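Local structure of orotidine 5'-phosphate decarboxylase (Sulfolobus solfataricus, 4DBD) at residues N24-I29 against T198-I203. The protein probably catalyses the decarboxylation of orotidine 5'-monophosphate to uridine 5'-monophosphate, the last step of de novo UMP synthesis. Numbering follows the deposited sequence.
Sequences NELYGI and TALRTI
Glu-25 sets CG opposite its own carbonyl carbon (chi1 -71°) and runs extended beyond it, while Arg-201 bends at chi3, and the two side chains meet as a side-on, two-nitrogen salt bridge. NE of Arg-201 donates to OE1 of Glu-25 at 2.8 Å, nearly straight (N-H...O 175°) and in the guanidinium plane; NH2 of Arg-201 gives the second bond, also 2.8 Å, to OE2 of Glu-25, less straight and tilted from that plane. Both oxygens use their syn lone pairs, and the carboxylate and guanidinium planes lie only 18° apart, an arrangement in which the paired bonds probably restrict the rotation of both groups. A lysine in place of Arg-201 would probably lose this two-point grip, leaving one carboxylate oxygen of Glu-25 without its mate and the carboxylate freer to turn. In the TIM barrel the contact joins the loop between helix 16-22 and the second strand, 28-32, to the outer helix 196-210, which comes after the eighth strand, 183-186, and the short helix 188-191. On the barrel side of the ion pair, CD2 of Leu-200 lies 3.8 Å from CD2 of Leu-26, and both leucines also touch Val-6 of the first strand. The same Leu-200 methyl comes within 3.6 Å of the Glu-25 backbone O, an oxygen that also hydrogen-bonds with Ser-4 OG and Asn-204 ND2.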
ATOM      1  N   ASN A  24       1.867  26.508 -11.515  1.00 33.42           N
ATOM      2  CA  ASN A  24       3.026  27.358 -11.270  1.00 35.02           C
ATOM      3  C   ASN A  24       3.054  27.884  -9.839  1.00 37.79           C
ATOM      4  O   ASN A  24       3.849  28.766  -9.499  1.00 36.87           O
ATOM      5  CB  ASN A  24       3.067  28.519 -12.268  1.00 50.39           C
ATOM      6  CG  ASN A  24       1.893  29.457 -12.115  1.00 45.18           C
ATOM      7  OD1 ASN A  24       0.829  29.062 -11.641  1.00 44.89           O
ATOM      8  ND2 ASN A  24       2.078  30.708 -12.516  1.00 54.72           N
ATOM      9  N   GLU A  25       2.177  27.335  -9.004  1.00 42.38           N
ATOM     10  CA  GLU A  25       2.147  27.674  -7.585  1.00 39.83           C
ATOM     11  C   GLU A  25       2.122  26.421  -6.718  1.00 35.61           C
ATOM     12  O   GLU A  25       1.667  26.450  -5.570  1.00 29.41           O
ATOM     13  CB  GLU A  25       0.967  28.579  -7.284  1.00 32.73           C
ATOM     14  CG  GLU A  25       1.169  29.955  -7.859  1.00 39.01           C
ATOM     15  CD  GLU A  25      -0.124  30.699  -8.036  1.00 44.56           C
ATOM     16  OE1 GLU A  25      -0.573  31.332  -7.057  1.00 42.50           O
ATOM     17  OE2 GLU A  25      -0.688  30.647  -9.151  1.00 46.88           O
ATOM     18  N   LEU A  26       2.618  25.331  -7.296  1.00 28.24           N
ATOM     19  CA  LEU A  26       2.865  24.089  -6.583  1.00 27.93           C
ATOM     20  C   LEU A  26       4.253  23.643  -6.960  1.00 35.67           C
ATOM     21  O   LEU A  26       4.718  23.940  -8.065  1.00 34.59           O
ATOM     22  CB  LEU A  26       1.887  22.999  -7.021  1.00 23.40           C
ATOM     23  CG  LEU A  26       0.436  23.089  -6.562  1.00 25.15           C
ATOM     24  CD1 LEU A  26      -0.397  22.000  -7.212  1.00 25.32           C
ATOM     25  CD2 LEU A  26       0.371  22.977  -5.051  1.00 19.82           C
ATOM     26  N   TYR A  27       4.926  22.932  -6.063  1.00 30.51           N
ATOM     27  CA  TYR A  27       6.124  22.216  -6.470  1.00 29.16           C
ATOM     28  C   TYR A  27       5.740  20.921  -7.177  1.00 33.70           C
ATOM     29  O   TYR A  27       6.360  20.527  -8.171  1.00 31.79           O
ATOM     30  CB  TYR A  27       7.013  21.897  -5.281  1.00 28.64           C
ATOM     31  CG  TYR A  27       8.102  20.927  -5.646  1.00 29.33           C
ATOM     32  CD1 TYR A  27       9.255  21.358  -6.291  1.00 34.73           C
ATOM     33  CD2 TYR A  27       7.977  19.575  -5.364  1.00 26.98           C
ATOM     34  CE1 TYR A  27      10.254  20.473  -6.632  1.00 33.61           C
ATOM     35  CE2 TYR A  27       8.977  18.680  -5.703  1.00 31.25           C
ATOM     36  CZ  TYR A  27      10.110  19.137  -6.337  1.00 30.91           C
ATOM     37  OH  TYR A  27      11.109  18.260  -6.677  1.00 35.52           O
ATOM     38  N   GLY A  28       4.715  20.258  -6.650  1.00 23.93           N
ATOM     39  CA  GLY A  28       4.306  18.972  -7.172  1.00 21.81           C
ATOM     40  C   GLY A  28       2.874  18.634  -6.820  1.00 19.22           C
ATOM     41  O   GLY A  28       2.187  19.365  -6.085  1.00 23.50           O
ATOM     42  N   ILE A  29       2.425  17.504  -7.344  1.00 18.02           N
ATOM     43  CA  ILE A  29       1.105  16.979  -7.074  1.00 16.25           C
ATOM     44  C   ILE A  29       1.296  15.514  -6.720  1.00 18.56           C
ATOM     45  O   ILE A  29       2.006  14.787  -7.426  1.00 19.04           O
ATOM     46  CB  ILE A  29       0.217  17.069  -8.316  1.00 20.60           C
ATOM     47  CG1 ILE A  29      -0.067  18.533  -8.644  1.00 26.27           C
ATOM     48  CG2 ILE A  29      -1.062  16.278  -8.108  1.00 16.55           C
ATOM     49  CD1 ILE A  29      -0.660  18.749 -10.018  1.00 29.10           C
ATOM     50  N   THR A 198      -7.747  29.784  -4.100  1.00 23.80           N
ATOM     51  CA  THR A 198      -7.588  30.827  -3.089  1.00 24.79           C
ATOM     52  C   THR A 198      -6.884  30.293  -1.845  1.00 24.30           C
ATOM     53  O   THR A 198      -5.987  30.938  -1.306  1.00 17.86           O
ATOM     54  CB  THR A 198      -8.936  31.450  -2.696  1.00 28.82           C
ATOM     55  OG1 THR A 198      -9.577  31.967  -3.868  1.00 24.30           O
ATOM     56  CG2 THR A 198      -8.729  32.584  -1.701  1.00 24.37           C
ATOM     57  N   ALA A 199      -7.290  29.112  -1.394  1.00 23.41           N
ATOM     58  CA  ALA A 199      -6.649  28.502  -0.229  1.00 23.07           C
ATOM     59  C   ALA A 199      -5.178  28.183  -0.497  1.00 23.94           C
ATOM     60  O   ALA A 199      -4.316  28.468   0.332  1.00 18.83           O
ATOM     61  CB  ALA A 199      -7.406  27.269   0.215  1.00 24.21           C
ATOM     62  N   LEU A 200      -4.873  27.613  -1.659  1.00 23.10           N
ATOM     63  CA  LEU A 200      -3.472  27.412  -1.998  1.00 18.16           C
ATOM     64  C   LEU A 200      -2.692  28.729  -1.962  1.00 18.42           C
ATOM     65  O   LEU A 200      -1.591  28.783  -1.434  1.00 18.13           O
ATOM     66  CB  LEU A 200      -3.311  26.706  -3.357  1.00 21.96           C
ATOM     67  CG  LEU A 200      -1.879  26.645  -3.914  1.00 22.20           C
ATOM     68  CD1 LEU A 200      -0.905  25.900  -2.989  1.00 20.90           C
ATOM     69  CD2 LEU A 200      -1.882  26.017  -5.315  1.00 21.09           C
ATOM     70  N   ARG A 201      -3.254  29.804  -2.510  1.00 23.01           N
ATOM     71  CA  ARG A 201      -2.528  31.076  -2.504  1.00 22.12           C
ATOM     72  C   ARG A 201      -2.307  31.602  -1.074  1.00 22.56           C
ATOM     73  O   ARG A 201      -1.233  32.094  -0.737  1.00 23.58           O
ATOM     74  CB  ARG A 201      -3.230  32.113  -3.399  1.00 25.71           C
ATOM     75  CG  ARG A 201      -3.338  31.654  -4.857  1.00 26.19           C
ATOM     76  CD  ARG A 201      -3.703  32.762  -5.858  1.00 31.77           C
ATOM     77  NE  ARG A 201      -3.078  32.470  -7.153  1.00 37.13           N
ATOM     78  CZ  ARG A 201      -3.640  32.645  -8.351  1.00 38.16           C
ATOM     79  NH1 ARG A 201      -4.872  33.128  -8.472  1.00 30.18           N
ATOM     80  NH2 ARG A 201      -2.952  32.329  -9.441  1.00 36.27           N
ATOM     81  N   THR A 202      -3.326  31.476  -0.233  1.00 19.92           N
ATOM     82  CA  THR A 202      -3.239  31.909   1.155  1.00 27.28           C
ATOM     83  C   THR A 202      -2.181  31.098   1.915  1.00 18.43           C
ATOM     84  O   THR A 202      -1.336  31.653   2.629  1.00 23.25           O
ATOM     85  CB  THR A 202      -4.604  31.760   1.837  1.00 27.21           C
ATOM     86  OG1 THR A 202      -5.581  32.565   1.149  1.00 27.50           O
ATOM     87  CG2 THR A 202      -4.527  32.169   3.300  1.00 24.85           C
ATOM     88  N   ILE A 203      -2.222  29.778   1.740  1.00 23.44           N
ATOM     89  CA  ILE A 203      -1.247  28.879   2.359  1.00 20.10           C
ATOM     90  C   ILE A 203       0.171  29.161   1.865  1.00 19.08           C
ATOM     91  O   ILE A 203       1.123  29.162   2.649  1.00 22.68           O
ATOM     92  CB  ILE A 203      -1.609  27.408   2.076  1.00 23.71           C
ATOM     93  CG1 ILE A 203      -2.896  27.035   2.827  1.00 16.82           C
ATOM     94  CG2 ILE A 203      -0.438  26.485   2.424  1.00 21.13           C
ATOM     95  CD1 ILE A 203      -3.533  25.747   2.351  1.00 18.89           C
TER